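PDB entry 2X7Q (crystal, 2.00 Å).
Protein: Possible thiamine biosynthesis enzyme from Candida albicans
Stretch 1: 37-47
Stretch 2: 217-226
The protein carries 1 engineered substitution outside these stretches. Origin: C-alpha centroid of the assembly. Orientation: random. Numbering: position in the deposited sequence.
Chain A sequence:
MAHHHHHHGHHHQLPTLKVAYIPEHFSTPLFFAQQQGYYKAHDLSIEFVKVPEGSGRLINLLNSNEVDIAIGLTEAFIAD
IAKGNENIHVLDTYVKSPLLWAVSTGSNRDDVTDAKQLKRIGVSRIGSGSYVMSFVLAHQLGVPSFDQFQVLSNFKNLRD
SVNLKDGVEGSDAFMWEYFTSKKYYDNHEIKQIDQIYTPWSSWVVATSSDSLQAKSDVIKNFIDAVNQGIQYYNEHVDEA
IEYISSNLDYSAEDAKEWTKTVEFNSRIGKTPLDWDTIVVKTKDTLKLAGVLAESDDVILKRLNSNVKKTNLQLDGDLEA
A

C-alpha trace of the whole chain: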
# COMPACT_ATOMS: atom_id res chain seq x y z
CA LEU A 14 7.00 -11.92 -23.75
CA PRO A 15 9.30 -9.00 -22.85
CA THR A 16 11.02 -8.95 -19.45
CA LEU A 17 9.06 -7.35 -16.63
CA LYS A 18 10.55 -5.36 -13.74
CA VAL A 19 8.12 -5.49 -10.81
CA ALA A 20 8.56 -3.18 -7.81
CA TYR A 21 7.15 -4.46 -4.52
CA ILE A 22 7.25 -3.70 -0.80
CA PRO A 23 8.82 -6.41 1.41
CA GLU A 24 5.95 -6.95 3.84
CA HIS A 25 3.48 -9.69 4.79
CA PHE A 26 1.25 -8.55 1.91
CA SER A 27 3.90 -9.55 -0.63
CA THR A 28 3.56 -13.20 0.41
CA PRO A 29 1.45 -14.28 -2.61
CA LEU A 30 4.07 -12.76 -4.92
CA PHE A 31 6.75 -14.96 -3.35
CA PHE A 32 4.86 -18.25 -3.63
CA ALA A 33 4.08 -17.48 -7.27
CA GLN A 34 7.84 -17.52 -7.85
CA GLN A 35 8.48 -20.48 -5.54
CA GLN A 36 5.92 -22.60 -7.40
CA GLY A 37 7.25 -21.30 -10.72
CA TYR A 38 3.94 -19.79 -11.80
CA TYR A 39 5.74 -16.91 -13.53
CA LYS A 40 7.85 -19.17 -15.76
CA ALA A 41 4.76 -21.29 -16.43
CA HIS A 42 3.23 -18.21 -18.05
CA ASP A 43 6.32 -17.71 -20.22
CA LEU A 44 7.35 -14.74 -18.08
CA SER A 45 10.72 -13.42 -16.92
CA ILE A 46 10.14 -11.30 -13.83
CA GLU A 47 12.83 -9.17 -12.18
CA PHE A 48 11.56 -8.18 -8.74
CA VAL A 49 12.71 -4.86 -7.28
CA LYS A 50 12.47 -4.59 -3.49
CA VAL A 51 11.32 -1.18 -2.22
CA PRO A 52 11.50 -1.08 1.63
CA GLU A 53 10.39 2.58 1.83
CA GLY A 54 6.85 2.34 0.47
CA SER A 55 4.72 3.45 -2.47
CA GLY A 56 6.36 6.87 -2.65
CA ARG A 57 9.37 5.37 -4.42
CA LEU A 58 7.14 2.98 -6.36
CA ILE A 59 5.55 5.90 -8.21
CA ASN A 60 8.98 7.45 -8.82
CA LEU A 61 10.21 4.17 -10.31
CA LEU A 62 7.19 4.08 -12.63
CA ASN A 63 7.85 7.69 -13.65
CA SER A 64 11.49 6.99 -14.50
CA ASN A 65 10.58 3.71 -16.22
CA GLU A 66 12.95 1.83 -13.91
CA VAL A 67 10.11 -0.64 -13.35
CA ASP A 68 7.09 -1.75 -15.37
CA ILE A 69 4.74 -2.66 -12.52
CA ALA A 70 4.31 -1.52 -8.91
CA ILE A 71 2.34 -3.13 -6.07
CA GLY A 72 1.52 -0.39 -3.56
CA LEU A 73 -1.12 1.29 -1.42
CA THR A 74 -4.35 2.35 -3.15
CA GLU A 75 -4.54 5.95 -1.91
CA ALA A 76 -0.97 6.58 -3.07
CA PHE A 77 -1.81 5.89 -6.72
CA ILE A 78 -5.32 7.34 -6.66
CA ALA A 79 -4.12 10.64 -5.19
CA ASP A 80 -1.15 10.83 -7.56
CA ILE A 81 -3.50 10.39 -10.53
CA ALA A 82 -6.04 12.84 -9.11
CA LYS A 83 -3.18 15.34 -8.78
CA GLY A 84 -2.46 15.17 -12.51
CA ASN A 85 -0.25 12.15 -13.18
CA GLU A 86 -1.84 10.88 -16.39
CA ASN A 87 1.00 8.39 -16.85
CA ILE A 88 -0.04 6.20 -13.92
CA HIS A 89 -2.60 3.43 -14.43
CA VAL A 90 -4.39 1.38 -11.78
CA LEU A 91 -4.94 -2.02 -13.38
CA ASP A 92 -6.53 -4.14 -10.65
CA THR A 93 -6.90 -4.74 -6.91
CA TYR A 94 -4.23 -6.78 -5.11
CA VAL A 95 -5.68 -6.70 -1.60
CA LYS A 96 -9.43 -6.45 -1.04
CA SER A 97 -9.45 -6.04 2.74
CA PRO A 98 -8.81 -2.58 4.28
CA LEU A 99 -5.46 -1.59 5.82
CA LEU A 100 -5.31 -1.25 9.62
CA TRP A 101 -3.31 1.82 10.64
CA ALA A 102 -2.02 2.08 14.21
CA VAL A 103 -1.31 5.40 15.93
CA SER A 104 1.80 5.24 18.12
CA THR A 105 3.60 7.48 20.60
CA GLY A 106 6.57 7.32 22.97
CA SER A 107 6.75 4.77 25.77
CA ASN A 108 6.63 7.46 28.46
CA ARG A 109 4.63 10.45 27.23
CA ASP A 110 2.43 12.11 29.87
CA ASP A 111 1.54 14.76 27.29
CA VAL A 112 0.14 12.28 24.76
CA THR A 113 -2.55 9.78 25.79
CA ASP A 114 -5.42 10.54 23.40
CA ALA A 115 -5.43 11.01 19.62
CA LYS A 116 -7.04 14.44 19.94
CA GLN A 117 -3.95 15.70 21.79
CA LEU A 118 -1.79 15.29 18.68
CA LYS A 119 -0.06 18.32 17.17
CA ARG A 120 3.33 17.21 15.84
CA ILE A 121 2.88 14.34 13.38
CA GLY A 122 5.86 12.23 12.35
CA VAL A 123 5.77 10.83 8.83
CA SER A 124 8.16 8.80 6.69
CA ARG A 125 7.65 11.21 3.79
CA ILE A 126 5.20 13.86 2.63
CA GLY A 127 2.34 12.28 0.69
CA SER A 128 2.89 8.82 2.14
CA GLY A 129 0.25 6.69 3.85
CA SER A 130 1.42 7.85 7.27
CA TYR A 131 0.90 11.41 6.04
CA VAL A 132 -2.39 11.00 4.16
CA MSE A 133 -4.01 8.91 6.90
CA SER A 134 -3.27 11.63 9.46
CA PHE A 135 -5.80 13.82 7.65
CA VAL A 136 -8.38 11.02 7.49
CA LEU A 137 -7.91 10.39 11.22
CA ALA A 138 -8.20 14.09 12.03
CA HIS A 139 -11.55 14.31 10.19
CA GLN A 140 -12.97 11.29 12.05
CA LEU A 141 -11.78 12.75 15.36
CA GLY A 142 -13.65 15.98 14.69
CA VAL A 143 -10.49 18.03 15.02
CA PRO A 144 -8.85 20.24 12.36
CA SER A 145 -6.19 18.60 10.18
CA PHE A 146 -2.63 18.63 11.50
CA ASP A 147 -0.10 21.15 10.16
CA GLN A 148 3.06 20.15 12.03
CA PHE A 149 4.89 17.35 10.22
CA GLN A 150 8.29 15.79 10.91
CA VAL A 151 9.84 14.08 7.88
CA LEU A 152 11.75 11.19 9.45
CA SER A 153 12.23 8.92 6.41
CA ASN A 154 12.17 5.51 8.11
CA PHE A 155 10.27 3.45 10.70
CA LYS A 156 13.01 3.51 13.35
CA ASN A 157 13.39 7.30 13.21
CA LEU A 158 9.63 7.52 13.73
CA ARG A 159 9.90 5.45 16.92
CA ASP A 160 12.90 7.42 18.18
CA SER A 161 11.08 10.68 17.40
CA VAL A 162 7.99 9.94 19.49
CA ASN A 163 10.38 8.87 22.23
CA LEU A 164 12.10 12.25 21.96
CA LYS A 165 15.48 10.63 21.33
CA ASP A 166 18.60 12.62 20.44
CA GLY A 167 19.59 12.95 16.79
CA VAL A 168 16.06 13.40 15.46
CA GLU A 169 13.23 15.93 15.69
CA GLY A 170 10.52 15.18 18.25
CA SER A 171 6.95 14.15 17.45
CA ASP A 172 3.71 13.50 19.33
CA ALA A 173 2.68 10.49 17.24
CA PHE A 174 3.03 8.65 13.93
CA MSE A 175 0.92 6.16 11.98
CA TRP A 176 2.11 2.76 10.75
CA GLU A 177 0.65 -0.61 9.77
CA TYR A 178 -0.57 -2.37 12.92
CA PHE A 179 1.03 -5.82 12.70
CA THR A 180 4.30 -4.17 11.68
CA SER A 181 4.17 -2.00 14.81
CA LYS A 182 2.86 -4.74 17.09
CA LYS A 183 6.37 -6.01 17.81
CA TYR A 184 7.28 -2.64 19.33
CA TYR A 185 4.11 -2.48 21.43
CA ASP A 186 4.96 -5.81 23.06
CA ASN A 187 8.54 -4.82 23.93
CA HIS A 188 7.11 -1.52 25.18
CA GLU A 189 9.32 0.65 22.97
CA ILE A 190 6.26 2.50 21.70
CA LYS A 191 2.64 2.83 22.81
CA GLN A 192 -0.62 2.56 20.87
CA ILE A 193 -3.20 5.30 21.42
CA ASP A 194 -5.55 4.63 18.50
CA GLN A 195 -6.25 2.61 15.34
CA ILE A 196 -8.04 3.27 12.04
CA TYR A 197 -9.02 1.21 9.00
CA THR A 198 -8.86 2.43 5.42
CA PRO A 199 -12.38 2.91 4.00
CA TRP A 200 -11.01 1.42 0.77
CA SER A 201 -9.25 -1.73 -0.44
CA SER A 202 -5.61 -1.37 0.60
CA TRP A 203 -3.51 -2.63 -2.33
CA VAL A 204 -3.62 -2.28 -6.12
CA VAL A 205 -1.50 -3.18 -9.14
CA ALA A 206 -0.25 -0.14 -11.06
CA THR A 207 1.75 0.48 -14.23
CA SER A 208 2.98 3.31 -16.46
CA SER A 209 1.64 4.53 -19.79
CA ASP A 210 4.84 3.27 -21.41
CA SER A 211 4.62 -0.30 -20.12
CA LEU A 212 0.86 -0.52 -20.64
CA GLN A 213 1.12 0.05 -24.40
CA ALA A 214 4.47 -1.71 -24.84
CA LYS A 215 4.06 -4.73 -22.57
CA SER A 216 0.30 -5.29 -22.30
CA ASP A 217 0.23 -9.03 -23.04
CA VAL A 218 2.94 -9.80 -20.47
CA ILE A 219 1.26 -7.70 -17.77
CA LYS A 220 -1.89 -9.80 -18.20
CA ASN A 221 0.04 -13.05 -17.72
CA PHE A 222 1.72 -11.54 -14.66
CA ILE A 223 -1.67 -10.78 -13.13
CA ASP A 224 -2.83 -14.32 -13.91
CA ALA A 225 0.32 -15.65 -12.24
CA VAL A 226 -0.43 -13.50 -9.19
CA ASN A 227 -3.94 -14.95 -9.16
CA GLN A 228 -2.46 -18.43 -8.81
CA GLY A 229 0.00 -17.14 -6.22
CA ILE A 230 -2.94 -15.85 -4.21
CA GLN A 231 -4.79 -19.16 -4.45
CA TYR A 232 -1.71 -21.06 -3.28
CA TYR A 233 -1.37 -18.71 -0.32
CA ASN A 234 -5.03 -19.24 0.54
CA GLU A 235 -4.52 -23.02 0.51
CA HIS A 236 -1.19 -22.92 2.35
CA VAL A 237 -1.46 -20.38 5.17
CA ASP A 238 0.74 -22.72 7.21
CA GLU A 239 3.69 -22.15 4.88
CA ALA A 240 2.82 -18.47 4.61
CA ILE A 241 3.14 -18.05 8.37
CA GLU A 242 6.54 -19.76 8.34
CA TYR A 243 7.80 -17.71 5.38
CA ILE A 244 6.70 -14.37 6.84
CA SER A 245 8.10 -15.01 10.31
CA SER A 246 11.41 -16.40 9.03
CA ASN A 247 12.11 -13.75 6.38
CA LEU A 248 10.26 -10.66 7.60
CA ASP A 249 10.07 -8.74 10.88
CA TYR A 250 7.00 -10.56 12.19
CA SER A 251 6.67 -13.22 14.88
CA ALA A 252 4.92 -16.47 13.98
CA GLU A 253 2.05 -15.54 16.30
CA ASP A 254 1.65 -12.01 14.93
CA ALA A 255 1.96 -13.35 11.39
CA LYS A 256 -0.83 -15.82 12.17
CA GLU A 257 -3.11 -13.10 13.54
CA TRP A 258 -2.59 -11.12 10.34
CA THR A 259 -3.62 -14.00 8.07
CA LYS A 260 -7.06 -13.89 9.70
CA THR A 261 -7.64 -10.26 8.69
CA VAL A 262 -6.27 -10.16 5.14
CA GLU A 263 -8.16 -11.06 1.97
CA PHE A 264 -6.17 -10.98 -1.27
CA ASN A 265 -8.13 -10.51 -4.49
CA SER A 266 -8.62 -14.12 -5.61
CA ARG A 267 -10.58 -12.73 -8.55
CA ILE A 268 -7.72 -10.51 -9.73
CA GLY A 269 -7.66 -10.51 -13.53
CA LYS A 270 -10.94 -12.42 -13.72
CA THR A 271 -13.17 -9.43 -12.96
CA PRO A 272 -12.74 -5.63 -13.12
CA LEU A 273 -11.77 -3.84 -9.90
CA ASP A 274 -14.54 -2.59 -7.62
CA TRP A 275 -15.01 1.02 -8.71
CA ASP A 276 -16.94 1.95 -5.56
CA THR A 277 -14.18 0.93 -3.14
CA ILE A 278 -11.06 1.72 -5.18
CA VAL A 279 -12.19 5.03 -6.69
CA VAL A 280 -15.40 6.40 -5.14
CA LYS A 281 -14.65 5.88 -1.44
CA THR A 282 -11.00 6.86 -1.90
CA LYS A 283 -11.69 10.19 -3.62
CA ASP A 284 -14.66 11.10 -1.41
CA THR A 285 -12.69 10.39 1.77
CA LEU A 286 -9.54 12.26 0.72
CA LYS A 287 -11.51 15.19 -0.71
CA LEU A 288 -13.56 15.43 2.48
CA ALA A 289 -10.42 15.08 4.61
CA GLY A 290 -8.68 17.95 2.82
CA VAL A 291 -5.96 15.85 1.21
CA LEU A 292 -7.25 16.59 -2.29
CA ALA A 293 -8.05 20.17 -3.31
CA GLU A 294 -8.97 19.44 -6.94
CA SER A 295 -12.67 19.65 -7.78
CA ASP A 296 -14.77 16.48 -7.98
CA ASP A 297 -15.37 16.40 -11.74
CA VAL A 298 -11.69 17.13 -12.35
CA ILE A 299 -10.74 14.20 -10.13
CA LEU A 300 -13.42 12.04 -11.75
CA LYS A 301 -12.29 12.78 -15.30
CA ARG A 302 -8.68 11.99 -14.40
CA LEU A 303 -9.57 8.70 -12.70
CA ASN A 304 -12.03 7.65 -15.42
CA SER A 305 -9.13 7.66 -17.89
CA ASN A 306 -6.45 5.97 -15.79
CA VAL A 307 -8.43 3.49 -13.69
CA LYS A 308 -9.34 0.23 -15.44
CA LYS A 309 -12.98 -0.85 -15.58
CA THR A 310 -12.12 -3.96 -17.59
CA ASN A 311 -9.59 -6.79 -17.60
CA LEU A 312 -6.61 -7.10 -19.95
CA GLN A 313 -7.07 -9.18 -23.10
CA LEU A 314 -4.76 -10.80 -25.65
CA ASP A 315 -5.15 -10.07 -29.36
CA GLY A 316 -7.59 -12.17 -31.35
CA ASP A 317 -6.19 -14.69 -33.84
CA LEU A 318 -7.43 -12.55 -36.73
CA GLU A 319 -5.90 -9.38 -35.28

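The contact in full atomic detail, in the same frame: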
# COMPACT_ATOMS: atom_id res chain seq x y z
N GLY A 37 6.91 -21.49 -9.32
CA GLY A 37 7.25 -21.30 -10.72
C GLY A 37 6.07 -20.93 -11.60
O GLY A 37 6.04 -21.29 -12.78
N TYR A 38 5.11 -20.21 -11.04
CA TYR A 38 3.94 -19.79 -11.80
C TYR A 38 4.32 -18.77 -12.88
O TYR A 38 3.72 -18.74 -13.95
CB TYR A 38 2.87 -19.20 -10.88
CG TYR A 38 2.24 -20.21 -9.95
CD1 TYR A 38 1.73 -21.41 -10.43
CD2 TYR A 38 2.14 -19.96 -8.59
CE1 TYR A 38 1.15 -22.33 -9.58
CE2 TYR A 38 1.56 -20.87 -7.73
CZ TYR A 38 1.07 -22.06 -8.23
OH TYR A 38 0.49 -22.97 -7.38
N TYR A 39 5.30 -17.92 -12.58
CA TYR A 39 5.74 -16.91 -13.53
C TYR A 39 6.31 -17.54 -14.80
O TYR A 39 5.92 -17.19 -15.91
CB TYR A 39 6.77 -15.97 -12.89
CG TYR A 39 6.25 -15.22 -11.68
CD1 TYR A 39 6.83 -15.39 -10.43
CD2 TYR A 39 5.17 -14.35 -11.79
CE1 TYR A 39 6.36 -14.71 -9.33
CE2 TYR A 39 4.69 -13.67 -10.69
CZ TYR A 39 5.29 -13.85 -9.46
OH TYR A 39 4.81 -13.18 -8.36
N LYS A 40 7.25 -18.47 -14.62
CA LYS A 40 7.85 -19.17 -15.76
C LYS A 40 6.81 -19.97 -16.53
O LYS A 40 6.90 -20.10 -17.75
CB LYS A 40 8.99 -20.07 -15.28
CG LYS A 40 10.31 -19.35 -15.09
CD LYS A 40 10.91 -19.62 -13.73
CE LYS A 40 12.26 -18.91 -13.58
NZ LYS A 40 12.82 -19.08 -12.21
N ALA A 41 5.83 -20.51 -15.82
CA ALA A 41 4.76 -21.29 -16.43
C ALA A 41 3.97 -20.44 -17.42
O ALA A 41 3.40 -20.96 -18.38
CB ALA A 41 3.85 -21.87 -15.37
N HIS A 42 3.93 -19.14 -17.17
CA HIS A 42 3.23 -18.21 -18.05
C HIS A 42 4.17 -17.57 -19.06
O HIS A 42 3.86 -16.54 -19.65
CB HIS A 42 2.52 -17.12 -17.23
CG HIS A 42 1.24 -17.58 -16.60
ND1 HIS A 42 1.19 -18.25 -15.40
CD2 HIS A 42 -0.04 -17.44 -17.01
CE1 HIS A 42 -0.07 -18.51 -15.10
NE2 HIS A 42 -0.84 -18.04 -16.06
N ASP A 43 5.33 -18.20 -19.26
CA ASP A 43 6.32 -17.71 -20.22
C ASP A 43 6.80 -16.31 -19.86
O ASP A 43 7.01 -15.47 -20.73
CB ASP A 43 5.75 -17.73 -21.64
CG ASP A 43 5.26 -19.10 -22.05
OD1 ASP A 43 6.07 -20.05 -22.05
OD2 ASP A 43 4.07 -19.23 -22.39
N LEU A 44 6.96 -16.06 -18.56
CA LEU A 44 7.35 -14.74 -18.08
C LEU A 44 8.76 -14.75 -17.49
O LEU A 44 9.22 -15.77 -16.97
CB LEU A 44 6.36 -14.25 -17.02
CG LEU A 44 4.90 -14.02 -17.44
CD1 LEU A 44 4.03 -13.78 -16.22
CD2 LEU A 44 4.79 -12.86 -18.42
N SER A 45 9.43 -13.61 -17.58
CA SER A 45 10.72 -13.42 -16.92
C SER A 45 10.64 -12.18 -16.03
O SER A 45 10.79 -11.05 -16.51
CB SER A 45 11.83 -13.27 -17.96
OG SER A 45 11.61 -12.15 -18.81
N ILE A 46 10.39 -12.40 -14.75
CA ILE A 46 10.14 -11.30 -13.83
C ILE A 46 11.36 -10.94 -12.99
O ILE A 46 11.92 -11.80 -12.30
CB ILE A 46 8.96 -11.61 -12.89
CG1 ILE A 46 7.74 -12.07 -13.69
CG2 ILE A 46 8.62 -10.40 -12.03
CD1 ILE A 46 7.21 -11.04 -14.65
N GLU A 47 11.76 -9.68 -13.04
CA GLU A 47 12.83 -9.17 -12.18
C GLU A 47 12.23 -8.32 -11.08
O GLU A 47 11.84 -7.17 -11.31
CB GLU A 47 13.84 -8.36 -12.99
CG GLU A 47 14.90 -7.68 -12.14
CD GLU A 47 15.85 -6.83 -12.95
OE1 GLU A 47 15.98 -7.07 -14.17
OE2 GLU A 47 16.47 -5.91 -12.37
N ASP A 217 0.46 -7.59 -23.09
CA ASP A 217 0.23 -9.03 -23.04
C ASP A 217 0.95 -9.70 -21.86
O ASP A 217 0.41 -10.61 -21.24
CB ASP A 217 0.65 -9.70 -24.36
CG ASP A 217 -0.24 -9.31 -25.51
OD1 ASP A 217 -1.09 -8.41 -25.34
OD2 ASP A 217 -0.09 -9.90 -26.60
N VAL A 218 2.16 -9.24 -21.57
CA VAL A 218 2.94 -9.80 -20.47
C VAL A 218 2.37 -9.40 -19.11
O VAL A 218 2.36 -10.20 -18.18
CB VAL A 218 4.43 -9.40 -20.57
CG1 VAL A 218 4.56 -8.01 -21.15
CG2 VAL A 218 5.11 -9.50 -19.22
N ILE A 219 1.89 -8.16 -19.00
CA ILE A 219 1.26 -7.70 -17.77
C ILE A 219 0.06 -8.57 -17.41
O ILE A 219 -0.16 -8.89 -16.24
CB ILE A 219 0.82 -6.22 -17.88
CG1 ILE A 219 2.04 -5.30 -18.00
CG2 ILE A 219 -0.00 -5.83 -16.66
CD1 ILE A 219 1.69 -3.84 -18.16
N LYS A 220 -0.73 -8.94 -18.42
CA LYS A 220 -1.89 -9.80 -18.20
C LYS A 220 -1.47 -11.14 -17.60
O LYS A 220 -2.04 -11.59 -16.60
CB LYS A 220 -2.65 -10.04 -19.51
CG LYS A 220 -3.83 -11.00 -19.39
CD LYS A 220 -4.46 -11.29 -20.75
CE LYS A 220 -5.59 -12.32 -20.63
NZ LYS A 220 -5.11 -13.60 -20.02
N ASN A 221 -0.48 -11.78 -18.22
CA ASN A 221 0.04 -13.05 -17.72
C ASN A 221 0.59 -12.93 -16.30
O ASN A 221 0.46 -13.86 -15.50
CB ASN A 221 1.12 -13.59 -18.67
CG ASN A 221 0.54 -14.20 -19.93
OD1 ASN A 221 0.03 -15.32 -19.92
ND2 ASN A 221 0.60 -13.44 -21.02
N PHE A 222 1.21 -11.80 -16.01
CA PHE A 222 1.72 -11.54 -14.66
C PHE A 222 0.58 -11.54 -13.65
O PHE A 222 0.68 -12.15 -12.59
CB PHE A 222 2.48 -10.21 -14.61
CG PHE A 222 2.83 -9.77 -13.22
CD1 PHE A 222 3.92 -10.32 -12.56
CD2 PHE A 222 2.09 -8.80 -12.58
CE1 PHE A 222 4.25 -9.92 -11.28
CE2 PHE A 222 2.41 -8.39 -11.30
CZ PHE A 222 3.49 -8.95 -10.65
N ILE A 223 -0.50 -10.84 -13.99
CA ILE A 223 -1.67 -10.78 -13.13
C ILE A 223 -2.26 -12.17 -12.92
O ILE A 223 -2.65 -12.53 -11.81
CB ILE A 223 -2.75 -9.84 -13.70
CG1 ILE A 223 -2.21 -8.41 -13.79
CG2 ILE A 223 -4.00 -9.88 -12.84
CD1 ILE A 223 -3.21 -7.41 -14.32
N ASP A 224 -2.33 -12.95 -13.99
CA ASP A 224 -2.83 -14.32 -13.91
C ASP A 224 -1.94 -15.16 -13.00
O ASP A 224 -2.43 -16.00 -12.25
CB ASP A 224 -2.92 -14.95 -15.30
CG ASP A 224 -4.01 -14.33 -16.15
OD1 ASP A 224 -4.87 -13.61 -15.59
OD2 ASP A 224 -4.03 -14.57 -17.38
N ALA A 225 -0.63 -14.93 -13.08
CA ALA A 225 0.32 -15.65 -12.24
C ALA A 225 0.11 -15.27 -10.77
O ALA A 225 0.20 -16.11 -9.88
CB ALA A 225 1.74 -15.36 -12.67
N VAL A 226 -0.14 -13.99 -10.53
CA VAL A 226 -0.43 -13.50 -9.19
C VAL A 226 -1.71 -14.12 -8.66
O VAL A 226 -1.82 -14.42 -7.47
CB VAL A 226 -0.55 -11.96 -9.16
CG1 VAL A 226 -1.00 -11.48 -7.79
CG2 VAL A 226 0.78 -11.32 -9.55

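The imidazole of His42 lies against the backbone of the opposing helix, with Asn221 O and Ala225 N over one of its faces. Those two atoms already bond each other, Ala225 N to Asn221 O at 2.9 Å, so the ring covers a helical hydrogen bond rather than competing for it. The ring is held in place from its own side: His42 ND1 donates to Tyr38 O at 3.0 Å, nearly in line.

No hydrogen bond or salt bridge crosses between the stretches. The contact is one of packing, and it buries 470 Å² in total. Residues 217-226 are helical throughout. After Gly37, which ends the preceding helix, stretch 1 forms a weakly bonded helical turn, passes through a loop, and enters a strand at its end. The two run in opposite senses: Tyr38 lies nearest Ala225, His42 nearest Asn221, and Leu44 nearest Val218.

Ala225 points its CB toward stretch 1, and the first turn packs closely against it. Its CB is 3.7 Å from Tyr39 CD2 and 4.0 Å from His42 ND1. Tyr39 also meets Phe222, with CE2 of the tyrosine 3.8 Å from CE1 of the phenylalanine. The ring planes are nearly parallel, at 11°, but the rings meet rim to rim, neither over the face of the other.

Leu44 points toward the helix. Its CD2 is 3.5 Å from Val218 CG2, and its CD1 is 3.5 Å from Phe222 N, a van der Waals contact with backbone. Ile46 extends the apolar patch, placing CD1 4.0 Å from Phe222 CD1.

Two side-chain bonds form within the helix. Asn221 ND2 donates to Asp217 O at 2.8 Å, and Lys220 NZ forms a salt bridge with Asp224 OD2 at 3.0 Å. Separately, Asn221 OD1 sits in contact with His42 CD2, at 3.6 Å.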